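Local coordinates for protein hydroquinone dioxygenase large subunit (Pseudomonas sp., PDB 4ZXA) that forms the large subunit of a two-subunit, iron(II)-dependent hydroquinone 1,2-dioxygenase, whose cupin-type barrel probably carries out the ring-opening oxidation of hydroquinone, at residues Trp230-Thr235 with Cys244-Glu249; Val261-Gln266 with Gly292-Met297; Asp269-Asp274 with Ser311-Trp316; Pro298-His303 with Leu332-Ile337. All blocks are in the same frame, centred on the assembly; numbering follows the deposited sequence.

Interaction 1. Residues Trp230-Thr235 with Cys244-Glu249; sequences WNPSVT and CPTTEE. With H8N (4-hydroxybenzonitrile), chain J.
One face of the Trp230 indole takes the CB of Glu248, 3.4 Å from the centroid of the six-membered ring and only 8° off its normal. At the edge, Glu249 O lies near the plane and accepts from NE1 over 2.6 Å, and ligand CAH lies in the plane. The Glu248 carboxylate, folded back by its bend at chi2 (-70°), stacks against the indole with the two planes 25° apart. Its OE1 accepts the hydroxyl of Thr246 from above the carboxylate plane and a weak bond from Trp230 N, whose straighter bond runs to Thr247 O. OE2 is modelled very close to the phenol OAB of 4-hydroxybenzonitrile, a hydrogen bond doubtful in detail because a neighbour crowds OE2. This is the phenol end of the ligand pocket in a cupin-type barrel, where the loop 230-235 lies along strand 241-249. An alanine at Trp230 would probably leave Glu249 O without its indole donor and open a gap beside Glu248 CB and its carboxylate. Farther on, Asn231 N bonds to Thr246 OG1 at 2.7 Å and Ser233 N to Pro245 O at 3.1 Å. Pro232 CG packs 3.5 Å from ligand CAE, while its CB meets Cys244 CB.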
loop_
_atom_site.group_PDB
_atom_site.type_symbol
_atom_site.label_atom_id
_atom_site.label_comp_id
_atom_site.label_asym_id
_atom_site.label_seq_id
_atom_site.Cartn_x
_atom_site.Cartn_y
_atom_site.Cartn_z
ATOM N N TRP E 230 10.747 1.273 13.565
ATOM C CA TRP E 230 11.053 -0.086 13.132
ATOM C C TRP E 230 12.554 -0.295 12.940
ATOM O O TRP E 230 13.030 -0.617 11.835
ATOM C CB TRP E 230 10.272 -0.409 11.880
ATOM C CG TRP E 230 8.802 -0.124 12.039
ATOM C CD1 TRP E 230 8.137 0.994 11.635
ATOM C CD2 TRP E 230 7.829 -0.974 12.651
ATOM N NE1 TRP E 230 6.802 0.892 11.944
ATOM C CE2 TRP E 230 6.588 -0.307 12.574
ATOM C CE3 TRP E 230 7.878 -2.234 13.254
ATOM C CZ2 TRP E 230 5.408 -0.868 13.069
ATOM C CZ3 TRP E 230 6.715 -2.790 13.746
ATOM C CH2 TRP E 230 5.493 -2.112 13.647
ATOM N N ASN E 231 13.295 -0.100 14.030
ATOM C CA ASN E 231 14.735 -0.275 14.006
ATOM C C ASN E 231 15.324 -0.821 15.303
ATOM O O ASN E 231 15.821 -0.068 16.136
ATOM C CB ASN E 231 15.422 1.028 13.617
ATOM C CG ASN E 231 16.841 0.801 13.130
ATOM O OD1 ASN E 231 17.085 -0.049 12.273
ATOM N ND2 ASN E 231 17.784 1.541 13.691
ATOM N N PRO E 232 15.261 -2.146 15.468
ATOM C CA PRO E 232 15.820 -2.790 16.660
ATOM C C PRO E 232 17.263 -2.338 16.867
ATOM O O PRO E 232 18.079 -2.465 15.949
ATOM C CB PRO E 232 15.762 -4.285 16.314
ATOM C CG PRO E 232 14.632 -4.390 15.293
ATOM C CD PRO E 232 14.742 -3.120 14.487
ATOM N N SER E 233 17.557 -1.810 18.056
ATOM C CA SER E 233 18.879 -1.305 18.379
ATOM C C SER E 233 19.303 -1.841 19.759
ATOM O O SER E 233 18.503 -1.838 20.702
ATOM C CB SER E 233 18.860 0.225 18.356
ATOM O OG SER E 233 20.157 0.761 18.536
ATOM N N VAL E 234 20.548 -2.307 19.876
ATOM C CA VAL E 234 20.986 -3.038 21.066
ATOM C C VAL E 234 21.109 -2.142 22.309
ATOM O O VAL E 234 21.796 -1.121 22.270
ATOM C CB VAL E 234 22.353 -3.732 20.839
ATOM C CG1 VAL E 234 22.851 -4.340 22.126
ATOM C CG2 VAL E 234 22.252 -4.790 19.761
ATOM N N THR E 235 20.456 -2.536 23.405
ATOM C CA THR E 235 20.555 -1.797 24.660
ATOM C C THR E 235 21.134 -2.605 25.818
ATOM O O THR E 235 21.363 -2.059 26.880
ATOM C CB THR E 235 19.205 -1.175 25.112
ATOM O OG1 THR E 235 18.187 -2.180 25.144
ATOM C CG2 THR E 235 18.775 -0.040 24.176
ATOM N N CYS E 244 17.183 -5.669 21.930
ATOM C CA CYS E 244 17.189 -4.688 20.838
ATOM C C CYS E 244 15.865 -3.953 20.718
ATOM O O CYS E 244 15.114 -4.191 19.772
ATOM C CB CYS E 244 17.482 -5.375 19.506
ATOM S SG CYS E 244 18.811 -6.607 19.568
ATOM N N PRO E 245 15.576 -3.047 21.669
ATOM C CA PRO E 245 14.297 -2.329 21.687
ATOM C C PRO E 245 14.207 -1.405 20.493
ATOM O O PRO E 245 15.238 -1.056 19.914
ATOM C CB PRO E 245 14.380 -1.476 22.957
ATOM C CG PRO E 245 15.604 -1.979 23.704
ATOM C CD PRO E 245 16.511 -2.546 22.685
ATOM N N THR E 246 12.992 -0.999 20.147
ATOM C CA THR E 246 12.762 -0.090 19.030
ATOM C C THR E 246 11.363 0.514 19.183
ATOM O O THR E 246 10.501 -0.080 19.824
ATOM C CB THR E 246 12.880 -0.834 17.683
ATOM O OG1 THR E 246 12.513 0.032 16.610
ATOM C CG2 THR E 246 11.974 -2.052 17.662
ATOM N N THR E 247 11.157 1.702 18.621
ATOM C CA THR E 247 9.876 2.379 18.699
ATOM C C THR E 247 9.158 2.246 17.364
ATOM O O THR E 247 9.695 2.614 16.328
ATOM C CB THR E 247 10.050 3.858 19.101
ATOM O OG1 THR E 247 10.754 4.561 18.073
ATOM C CG2 THR E 247 10.852 3.949 20.404
ATOM N N GLU E 248 7.943 1.708 17.399
ATOM C CA GLU E 248 7.218 1.344 16.195
ATOM C C GLU E 248 5.997 2.229 15.973
ATOM O O GLU E 248 5.180 2.439 16.873
ATOM C CB GLU E 248 6.780 -0.128 16.254
ATOM C CG GLU E 248 7.707 -1.043 17.032
ATOM C CD GLU E 248 9.048 -1.294 16.352
ATOM O OE1 GLU E 248 9.701 -0.327 15.893
ATOM O OE2 GLU E 248 9.457 -2.477 16.288
ATOM N N GLU E 249 5.892 2.768 14.767
ATOM C CA GLU E 249 4.747 3.576 14.380
ATOM C C GLU E 249 4.296 3.178 12.981
ATOM O O GLU E 249 5.112 2.796 12.149
ATOM C CB GLU E 249 5.078 5.065 14.442
ATOM C CG GLU E 249 3.854 5.957 14.456
ATOM C CD GLU E 249 4.184 7.409 14.696
ATOM O OE1 GLU E 249 5.269 7.700 15.226
ATOM O OE2 GLU E 249 3.352 8.265 14.354
HETATM N NAA H8N J . 10.895 -9.317 12.071
HETATM C CAC H8N J . 10.967 -8.250 12.476
HETATM C CAI H8N J . 11.035 -6.869 13.039
HETATM C CAF H8N J . 10.195 -6.548 14.098
HETATM C CAD H8N J . 10.226 -5.270 14.649
HETATM C CAH H8N J . 11.112 -4.349 14.111
HETATM O OAB H8N J . 11.143 -3.085 14.636
HETATM C CAE H8N J . 11.953 -4.668 13.051
HETATM C CAG H8N J . 11.917 -5.944 12.512
#

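Interaction 2. Residues Val261-Gln266 with Gly292-Met297; sequences VEWFIQ and GDVCAM. With CD (cadmium ion), chain I; H8N (4-hydroxybenzonitrile), chain J.
This is an antiparallel strand pairing at the last strand that this chain gives to the five-stranded sheet of the cupin-type barrel, joining 262-266 to 293-297. Glu262 with Met297 and Phe264 with Cys295 are hydrogen-bonded pairs, the latter with Phe264 N 2.8 Å from Cys295 O. On the face bearing Trp263 and Ile265, the CB of Ala296 sits over the Trp263 six-membered ring, 3.6 Å from its centroid, while Val294 CG1 approaches the indole edge. A serine at Trp263 would probably open a gap over Ala296 and leave Val294 CG1 without this neighbour. The face bearing Glu262 and Phe264 looks to the active site. Glu262, extended beyond CG (chi2 161°), binds the cadmium ion through both OE1 (2.4 Å) and OE2 (2.5 Å); Phe264 CZ packs against ligand carbon CAF. Met297 crosses the Phe264 side chain at about a right angle, CG 3.7 Å from CE2, in an oblique Met-aromatic contact. Strand 310-318 flanks 262-266 on its other edge, and beyond Asp293 and Val294 the sheet runs on into a strand of the small subunit.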
loop_
_atom_site.group_PDB
_atom_site.type_symbol
_atom_site.label_atom_id
_atom_site.label_comp_id
_atom_site.label_asym_id
_atom_site.label_seq_id
_atom_site.Cartn_x
_atom_site.Cartn_y
_atom_site.Cartn_z
ATOM N N VAL E 261 13.602 -18.542 15.332
ATOM C CA VAL E 261 12.543 -18.075 16.208
ATOM C C VAL E 261 12.907 -16.658 16.679
ATOM O O VAL E 261 14.072 -16.385 16.988
ATOM C CB VAL E 261 12.388 -19.012 17.431
ATOM C CG1 VAL E 261 11.481 -18.382 18.484
ATOM C CG2 VAL E 261 11.849 -20.373 17.015
ATOM N N GLU E 262 11.922 -15.761 16.718
ATOM C CA GLU E 262 12.117 -14.426 17.282
ATOM C C GLU E 262 11.265 -14.260 18.524
ATOM O O GLU E 262 10.201 -14.885 18.622
ATOM C CB GLU E 262 11.702 -13.353 16.289
ATOM C CG GLU E 262 12.559 -13.286 15.066
ATOM C CD GLU E 262 11.876 -12.566 13.925
ATOM O OE1 GLU E 262 10.629 -12.442 13.974
ATOM O OE2 GLU E 262 12.581 -12.122 12.996
ATOM N N TRP E 263 11.717 -13.413 19.454
ATOM C CA TRP E 263 10.931 -13.080 20.639
ATOM C C TRP E 263 10.593 -11.589 20.708
ATOM O O TRP E 263 11.463 -10.725 20.582
ATOM C CB TRP E 263 11.640 -13.530 21.915
ATOM C CG TRP E 263 11.734 -15.023 22.046
ATOM C CD1 TRP E 263 12.680 -15.838 21.487
ATOM C CD2 TRP E 263 10.855 -15.884 22.790
ATOM N NE1 TRP E 263 12.446 -17.155 21.838
ATOM C CE2 TRP E 263 11.331 -17.206 22.633
ATOM C CE3 TRP E 263 9.726 -15.670 23.585
ATOM C CZ2 TRP E 263 10.708 -18.297 23.234
ATOM C CZ3 TRP E 263 9.110 -16.750 24.170
ATOM C CH2 TRP E 263 9.602 -18.047 23.999
ATOM N N PHE E 264 9.310 -11.301 20.896
ATOM C CA PHE E 264 8.824 -9.939 21.050
ATOM C C PHE E 264 8.265 -9.747 22.475
ATOM O O PHE E 264 7.421 -10.528 22.917
ATOM C CB PHE E 264 7.706 -9.671 20.035
ATOM C CG PHE E 264 8.150 -9.649 18.592
ATOM C CD1 PHE E 264 9.489 -9.538 18.250
ATOM C CD2 PHE E 264 7.212 -9.711 17.567
ATOM C CE1 PHE E 264 9.891 -9.509 16.910
ATOM C CE2 PHE E 264 7.606 -9.676 16.224
ATOM C CZ PHE E 264 8.953 -9.576 15.900
ATOM N N ILE E 265 8.746 -8.737 23.202
ATOM C CA ILE E 265 8.115 -8.322 24.466
ATOM C C ILE E 265 7.566 -6.912 24.319
ATOM O O ILE E 265 8.342 -5.950 24.236
ATOM C CB ILE E 265 9.105 -8.223 25.612
ATOM C CG1 ILE E 265 10.074 -9.412 25.623
ATOM C CG2 ILE E 265 8.354 -8.072 26.935
ATOM C CD1 ILE E 265 9.591 -10.604 26.367
ATOM N N GLN E 266 6.243 -6.776 24.291
ATOM C CA GLN E 266 5.630 -5.468 24.064
ATOM C C GLN E 266 5.675 -4.616 25.345
ATOM O O GLN E 266 5.100 -4.989 26.370
ATOM C CB GLN E 266 4.199 -5.629 23.525
ATOM C CG GLN E 266 3.536 -4.339 23.059
ATOM C CD GLN E 266 4.183 -3.781 21.807
ATOM O OE1 GLN E 266 4.619 -4.537 20.945
ATOM N NE2 GLN E 266 4.257 -2.454 21.701
ATOM N N GLY E 292 3.259 -5.515 28.185
ATOM C CA GLY E 292 3.604 -6.683 28.973
ATOM C C GLY E 292 3.553 -8.027 28.259
ATOM O O GLY E 292 4.038 -9.018 28.782
ATOM N N ASP E 293 2.972 -8.082 27.066
ATOM C CA ASP E 293 2.930 -9.345 26.328
ATOM C C ASP E 293 4.300 -9.856 25.836
ATOM O O ASP E 293 5.196 -9.078 25.466
ATOM C CB ASP E 293 1.947 -9.273 25.165
ATOM C CG ASP E 293 0.506 -9.147 25.625
ATOM O OD1 ASP E 293 0.223 -9.423 26.814
ATOM O OD2 ASP E 293 -0.352 -8.785 24.789
ATOM N N VAL E 294 4.431 -11.183 25.861
ATOM C CA VAL E 294 5.611 -11.904 25.404
ATOM C C VAL E 294 5.202 -12.934 24.351
ATOM O O VAL E 294 4.316 -13.760 24.579
ATOM C CB VAL E 294 6.278 -12.669 26.548
ATOM C CG1 VAL E 294 7.433 -13.484 26.004
ATOM C CG2 VAL E 294 6.744 -11.715 27.605
ATOM N N CYS E 295 5.850 -12.889 23.199
ATOM C CA CYS E 295 5.461 -13.755 22.102
ATOM C C CYS E 295 6.692 -14.259 21.353
ATOM O O CYS E 295 7.646 -13.510 21.115
ATOM C CB CYS E 295 4.527 -13.005 21.153
ATOM S SG CYS E 295 3.872 -13.987 19.769
ATOM N N ALA E 296 6.661 -15.545 21.012
ATOM C CA ALA E 296 7.653 -16.161 20.146
ATOM C C ALA E 296 7.101 -16.199 18.723
ATOM O O ALA E 296 6.033 -16.754 18.473
ATOM C CB ALA E 296 7.993 -17.578 20.634
ATOM N N MET E 297 7.819 -15.589 17.791
ATOM C CA MET E 297 7.476 -15.716 16.380
ATOM C C MET E 297 8.282 -16.870 15.756
ATOM O O MET E 297 9.509 -16.816 15.681
ATOM C CB MET E 297 7.707 -14.381 15.654
ATOM C CG MET E 297 6.796 -13.237 16.140
ATOM S SD MET E 297 5.096 -13.414 15.535
ATOM C CE MET E 297 4.246 -12.107 16.447
HETATM CD CD CD I . 10.514 -11.598 11.726
HETATM N NAA H8N J . 10.895 -9.317 12.071
HETATM C CAC H8N J . 10.967 -8.250 12.476
HETATM C CAI H8N J . 11.035 -6.869 13.039
HETATM C CAF H8N J . 10.195 -6.548 14.098
HETATM C CAD H8N J . 10.226 -5.270 14.649
HETATM C CAH H8N J . 11.112 -4.349 14.111
HETATM O OAB H8N J . 11.143 -3.085 14.636
HETATM C CAE H8N J . 11.953 -4.668 13.051
HETATM C CAG H8N J . 11.917 -5.944 12.512
#

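Interaction 3. Residues Asp269-Asp274 with Ser311-Trp316; sequences DEIVWD and SMLMVW
Ile271 CG1 stands anti to its carbonyl carbon (chi1 -62°) and CD1 continues outward, carrying the side chain to Ser311 and Leu313. Ser311 OG, placed between its backbone N and carbonyl carbon (chi1 59°), lies 3.4 Å from Ile271 CG1, a van der Waals contact; the polar partner of this hydroxyl is Ser307 OG. The Ile271 and Leu313 side chains cross at about a right angle, with CD1 of Ile271 4.0 Å from CD2 of Leu313. That same CD2 comes near the plane of the Trp273 ring at its edge, 4.4 Å from CZ2. At the start of the two segments, Asp269 CB meets Ser311 CB at 3.6 Å, while the Asp269 carboxylate pairs with Lys309. No hydrogen bond joins the segments, whose strands run 63° apart with axes 7.7 Å from each other at closest approach. Such side-chain packing between strands of two facing sheets is characteristic of the interior of a cupin beta-barrel; here Trp273 extends it to the pocket of 4-hydroxybenzonitrile.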
loop_
_atom_site.group_PDB
_atom_site.type_symbol
_atom_site.label_atom_id
_atom_site.label_comp_id
_atom_site.label_asym_id
_atom_site.label_seq_id
_atom_site.Cartn_x
_atom_site.Cartn_y
_atom_site.Cartn_z
ATOM N N ASP E 269 1.847 0.367 24.964
ATOM C CA ASP E 269 0.803 0.440 23.959
ATOM C C ASP E 269 0.484 -0.922 23.342
ATOM O O ASP E 269 0.381 -1.914 24.070
ATOM C CB ASP E 269 1.168 1.497 22.919
ATOM C CG ASP E 269 1.328 2.874 23.554
ATOM O OD1 ASP E 269 0.294 3.452 23.963
ATOM O OD2 ASP E 269 2.475 3.370 23.685
ATOM N N GLU E 270 0.312 -0.972 22.021
ATOM C CA GLU E 270 -0.006 -2.231 21.360
ATOM C C GLU E 270 0.411 -2.260 19.902
ATOM O O GLU E 270 0.458 -1.226 19.241
ATOM C CB GLU E 270 -1.500 -2.576 21.494
ATOM C CG GLU E 270 -2.458 -1.660 20.721
ATOM C CD GLU E 270 -3.921 -2.133 20.765
ATOM O OE1 GLU E 270 -4.247 -3.051 21.551
ATOM O OE2 GLU E 270 -4.758 -1.584 20.012
ATOM N N ILE E 271 0.703 -3.467 19.423
ATOM C CA ILE E 271 1.033 -3.732 18.029
ATOM C C ILE E 271 0.225 -4.933 17.529
ATOM O O ILE E 271 0.001 -5.907 18.268
ATOM C CB ILE E 271 2.554 -4.039 17.851
ATOM C CG1 ILE E 271 3.414 -2.832 18.264
ATOM C CG2 ILE E 271 2.862 -4.459 16.412
ATOM C CD1 ILE E 271 4.910 -3.066 18.167
ATOM N N VAL E 272 -0.216 -4.877 16.276
ATOM C CA VAL E 272 -0.891 -6.029 15.689
ATOM C C VAL E 272 -0.045 -6.730 14.616
ATOM O O VAL E 272 0.453 -6.102 13.667
ATOM C CB VAL E 272 -2.261 -5.657 15.104
ATOM C CG1 VAL E 272 -2.877 -6.866 14.375
ATOM C CG2 VAL E 272 -3.171 -5.160 16.191
ATOM N N TRP E 273 0.096 -8.045 14.762
ATOM C CA TRP E 273 0.853 -8.832 13.801
ATOM C C TRP E 273 -0.012 -9.759 12.941
ATOM O O TRP E 273 -0.741 -10.595 13.465
ATOM C CB TRP E 273 1.946 -9.630 14.514
ATOM C CG TRP E 273 3.009 -8.764 15.098
ATOM C CD1 TRP E 273 3.026 -8.235 16.354
ATOM C CD2 TRP E 273 4.209 -8.308 14.456
ATOM N NE1 TRP E 273 4.162 -7.496 16.540
ATOM C CE2 TRP E 273 4.907 -7.521 15.391
ATOM C CE3 TRP E 273 4.768 -8.503 13.188
ATOM C CZ2 TRP E 273 6.134 -6.918 15.097
ATOM C CZ3 TRP E 273 5.987 -7.902 12.893
ATOM C CH2 TRP E 273 6.650 -7.116 13.838
ATOM N N ASP E 274 0.062 -9.585 11.621
ATOM C CA ASP E 274 -0.467 -10.567 10.678
ATOM C C ASP E 274 0.547 -11.686 10.574
ATOM O O ASP E 274 1.708 -11.438 10.237
ATOM C CB ASP E 274 -0.616 -9.956 9.285
ATOM C CG ASP E 274 -2.059 -9.684 8.908
ATOM O OD1 ASP E 274 -2.897 -9.453 9.815
ATOM O OD2 ASP E 274 -2.354 -9.690 7.695
ATOM N N SER E 311 4.945 2.983 19.708
ATOM C CA SER E 311 4.997 2.112 20.874
ATOM C C SER E 311 6.390 1.535 21.133
ATOM O O SER E 311 7.217 1.435 20.229
ATOM C CB SER E 311 4.004 0.963 20.721
ATOM O OG SER E 311 4.295 0.199 19.567
ATOM N N MET E 312 6.628 1.127 22.375
ATOM C CA MET E 312 7.930 0.616 22.746
ATOM C C MET E 312 7.907 -0.890 22.646
ATOM O O MET E 312 7.139 -1.552 23.351
ATOM C CB MET E 312 8.281 1.055 24.157
ATOM C CG MET E 312 8.206 2.559 24.348
ATOM S SD MET E 312 8.850 3.011 25.967
ATOM C CE MET E 312 8.871 4.806 25.832
ATOM N N LEU E 313 8.721 -1.432 21.746
ATOM C CA LEU E 313 8.785 -2.878 21.553
ATOM C C LEU E 313 10.188 -3.385 21.839
ATOM O O LEU E 313 11.178 -2.830 21.366
ATOM C CB LEU E 313 8.378 -3.280 20.129
ATOM C CG LEU E 313 8.655 -4.744 19.737
ATOM C CD1 LEU E 313 7.800 -5.709 20.550
ATOM C CD2 LEU E 313 8.401 -4.974 18.272
ATOM N N MET E 314 10.274 -4.446 22.623
ATOM C CA MET E 314 11.561 -5.072 22.840
ATOM C C MET E 314 11.712 -6.284 21.926
ATOM O O MET E 314 10.938 -7.241 22.034
ATOM C CB MET E 314 11.715 -5.490 24.295
ATOM C CG MET E 314 12.942 -6.359 24.531
ATOM S SD MET E 314 14.460 -5.407 24.409
ATOM C CE MET E 314 14.409 -4.445 25.919
ATOM N N VAL E 315 12.695 -6.233 21.023
ATOM C CA VAL E 315 13.048 -7.389 20.194
ATOM C C VAL E 315 14.261 -8.087 20.812
ATOM O O VAL E 315 15.330 -7.489 20.984
ATOM C CB VAL E 315 13.359 -6.999 18.721
ATOM C CG1 VAL E 315 13.656 -8.254 17.888
ATOM C CG2 VAL E 315 12.211 -6.197 18.111
ATOM N N TRP E 316 14.085 -9.346 21.180
ATOM C CA TRP E 316 15.147 -10.065 21.855
ATOM C C TRP E 316 15.856 -11.001 20.859
ATOM O O TRP E 316 15.295 -11.992 20.400
ATOM C CB TRP E 316 14.581 -10.834 23.037
ATOM C CG TRP E 316 15.554 -11.715 23.754
ATOM C CD1 TRP E 316 16.870 -11.453 24.044
ATOM C CD2 TRP E 316 15.278 -13.019 24.279
ATOM N NE1 TRP E 316 17.425 -12.519 24.728
ATOM C CE2 TRP E 316 16.467 -13.492 24.878
ATOM C CE3 TRP E 316 14.145 -13.839 24.290
ATOM C CZ2 TRP E 316 16.547 -14.741 25.484
ATOM C CZ3 TRP E 316 14.228 -15.086 24.893
ATOM C CH2 TRP E 316 15.425 -15.523 25.480
#

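Interaction 4. Residues Pro298-His303 with Leu332-Ile337; sequences PADIRH and LKPYPI. With CD (cadmium ion), chain I.
The only hydrogen bond between the segments 298-303 and 332-337 is a nearly straight one, Ala299 N to Pro334 O: 2.7 Å long, 171° at the hydrogen, in the carbonyl plane and on a lone pair. Ala299 is the second residue of a type I beta turn from Pro298 to Ile301. Packing surrounds the same carbonyl, Pro298 CB lying 3.3 Å from Pro334 O and Ala299 CB 3.6 Å from it. The Asp300 carboxylate crosses the Pro334 side chain obliquely and meets only its CB, 3.6 Å from Asp300 CG; chi1 of 60° sets that CG between the backbone N and the carbonyl carbon. Pro298 CB also meets Tyr335 CB. Past the turn, in strand 301-307, His303 binds the cadmium ion through NE2 at 2.2 Å, alongside His256, Asn258, Glu262 and the nitrile of 4-hydroxybenzonitrile. The turn thus links strand 293-297 to 301-307, the loop follows helix 323-329, whose Tyr327 touches Ala299, and His34 of the small subunit packs its ring against Tyr335.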
loop_
_atom_site.group_PDB
_atom_site.type_symbol
_atom_site.label_atom_id
_atom_site.label_comp_id
_atom_site.label_asym_id
_atom_site.label_seq_id
_atom_site.Cartn_x
_atom_site.Cartn_y
_atom_site.Cartn_z
ATOM N N PRO E 298 7.590 -17.931 15.333
ATOM C CA PRO E 298 8.254 -19.162 14.883
ATOM C C PRO E 298 9.104 -18.977 13.629
ATOM O O PRO E 298 8.973 -17.990 12.885
ATOM C CB PRO E 298 7.088 -20.117 14.585
ATOM C CG PRO E 298 5.884 -19.502 15.250
ATOM C CD PRO E 298 6.123 -18.024 15.239
ATOM N N ALA E 299 9.969 -19.955 13.390
ATOM C CA ALA E 299 10.932 -19.867 12.309
ATOM C C ALA E 299 10.309 -20.153 10.940
ATOM O O ALA E 299 10.979 -19.996 9.916
ATOM C CB ALA E 299 12.071 -20.817 12.572
ATOM N N ASP E 300 9.042 -20.570 10.916
ATOM C CA ASP E 300 8.421 -21.010 9.660
ATOM C C ASP E 300 7.255 -20.135 9.200
ATOM O O ASP E 300 6.416 -20.566 8.409
ATOM C CB ASP E 300 7.978 -22.482 9.753
ATOM C CG ASP E 300 6.964 -22.729 10.871
ATOM O OD1 ASP E 300 6.798 -21.850 11.757
ATOM O OD2 ASP E 300 6.336 -23.813 10.865
ATOM N N ILE E 301 7.196 -18.909 9.700
ATOM C CA ILE E 301 6.129 -18.010 9.295
ATOM C C ILE E 301 6.717 -16.732 8.725
ATOM O O ILE E 301 7.921 -16.498 8.790
ATOM C CB ILE E 301 5.125 -17.699 10.473
ATOM C CG1 ILE E 301 5.852 -17.224 11.739
ATOM C CG2 ILE E 301 4.268 -18.920 10.812
ATOM C CD1 ILE E 301 6.330 -15.788 11.686
ATOM N N ARG E 302 5.855 -15.918 8.143
ATOM C CA ARG E 302 6.203 -14.548 7.786
ATOM C C ARG E 302 5.161 -13.654 8.456
ATOM O O ARG E 302 4.062 -14.110 8.797
ATOM C CB ARG E 302 6.143 -14.365 6.276
ATOM C CG ARG E 302 4.747 -14.554 5.733
ATOM C CD ARG E 302 4.743 -14.596 4.229
ATOM N NE ARG E 302 3.699 -13.727 3.699
ATOM C CZ ARG E 302 3.309 -13.715 2.427
ATOM N NH1 ARG E 302 3.869 -14.544 1.548
ATOM N NH2 ARG E 302 2.350 -12.876 2.035
ATOM N N HIS E 303 5.490 -12.385 8.650
ATOM C CA HIS E 303 4.619 -11.522 9.431
ATOM C C HIS E 303 4.902 -10.047 9.168
ATOM O O HIS E 303 5.917 -9.706 8.579
ATOM C CB HIS E 303 4.769 -11.848 10.918
ATOM C CG HIS E 303 6.177 -11.724 11.424
ATOM N ND1 HIS E 303 6.531 -12.057 12.703
ATOM C CD2 HIS E 303 7.299 -11.285 10.811
ATOM C CE1 HIS E 303 7.832 -11.835 12.870
ATOM N NE2 HIS E 303 8.309 -11.362 11.738
ATOM N N LEU E 332 16.897 -27.441 16.367
ATOM C CA LEU E 332 15.913 -26.488 16.842
ATOM C C LEU E 332 14.659 -26.599 15.996
ATOM O O LEU E 332 14.726 -26.519 14.766
ATOM C CB LEU E 332 16.476 -25.083 16.772
ATOM C CG LEU E 332 17.457 -24.754 17.890
ATOM C CD1 LEU E 332 17.989 -23.335 17.721
ATOM C CD2 LEU E 332 16.784 -24.944 19.257
ATOM N N LYS E 333 13.519 -26.815 16.648
ATOM C CA LYS E 333 12.239 -26.857 15.952
ATOM C C LYS E 333 11.790 -25.455 15.514
ATOM O O LYS E 333 12.267 -24.456 16.046
ATOM C CB LYS E 333 11.187 -27.503 16.849
ATOM C CG LYS E 333 11.608 -28.854 17.393
ATOM C CD LYS E 333 12.058 -29.772 16.270
ATOM C CE LYS E 333 12.569 -31.114 16.801
ATOM N NZ LYS E 333 13.215 -31.938 15.734
ATOM N N PRO E 334 10.868 -25.378 14.541
ATOM C CA PRO E 334 10.312 -24.097 14.064
ATOM C C PRO E 334 9.739 -23.245 15.196
ATOM O O PRO E 334 9.749 -22.014 15.093
ATOM C CB PRO E 334 9.160 -24.521 13.154
ATOM C CG PRO E 334 9.366 -25.952 12.876
ATOM C CD PRO E 334 10.158 -26.536 13.983
ATOM N N TYR E 335 9.213 -23.890 16.237
ATOM C CA TYR E 335 8.705 -23.172 17.415
ATOM C C TYR E 335 9.417 -23.652 18.662
ATOM O O TYR E 335 9.658 -24.846 18.818
ATOM C CB TYR E 335 7.204 -23.354 17.569
ATOM C CG TYR E 335 6.769 -24.786 17.689
ATOM C CD1 TYR E 335 6.510 -25.540 16.559
ATOM C CD2 TYR E 335 6.605 -25.386 18.933
ATOM C CE1 TYR E 335 6.096 -26.863 16.653
ATOM C CE2 TYR E 335 6.190 -26.706 19.044
ATOM C CZ TYR E 335 5.935 -27.441 17.893
ATOM O OH TYR E 335 5.513 -28.746 17.971
ATOM N N PRO E 336 9.745 -22.719 19.558
ATOM C CA PRO E 336 10.727 -22.913 20.632
ATOM C C PRO E 336 10.336 -23.904 21.735
ATOM O O PRO E 336 11.223 -24.570 22.241
ATOM C CB PRO E 336 10.882 -21.505 21.208
ATOM C CG PRO E 336 9.574 -20.866 20.958
ATOM C CD PRO E 336 9.154 -21.372 19.599
ATOM N N ILE E 337 9.061 -24.024 22.084
ATOM C CA ILE E 337 8.699 -24.763 23.284
ATOM C C ILE E 337 7.575 -25.789 23.111
ATOM O O ILE E 337 6.493 -25.460 22.625
ATOM C CB ILE E 337 8.383 -23.771 24.433
ATOM C CG1 ILE E 337 9.678 -23.080 24.853
ATOM C CG2 ILE E 337 7.806 -24.483 25.637
ATOM C CD1 ILE E 337 9.486 -21.689 25.264
HETATM CD CD CD I . 10.514 -11.598 11.726
#

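Interaction 1 comes first along the chain; interactions 2 and 3 then alternate their segments, and interaction 4 follows interaction 2 and alternates with interaction 3. Strands 241-249, 310-318, 262-266 and 293-297 lie in that order in one sheet, which ties interactions 1, 2 and 3 together, the centres of 2 and 3 being about 8 Å apart. Strands 270-277 and 301-307, neighbours in the opposing sheet, connect interactions 3 and 4, centres about 18 Å apart. The ligand bridges interaction 1 at its phenol and, through the cadmium ion at its nitrile, interaction 2, about 13 Å apart between centres. Interaction 4 adds a metal-binding histidine to one metal and ligand pocket of sequence-distant residues, consistent with the active site.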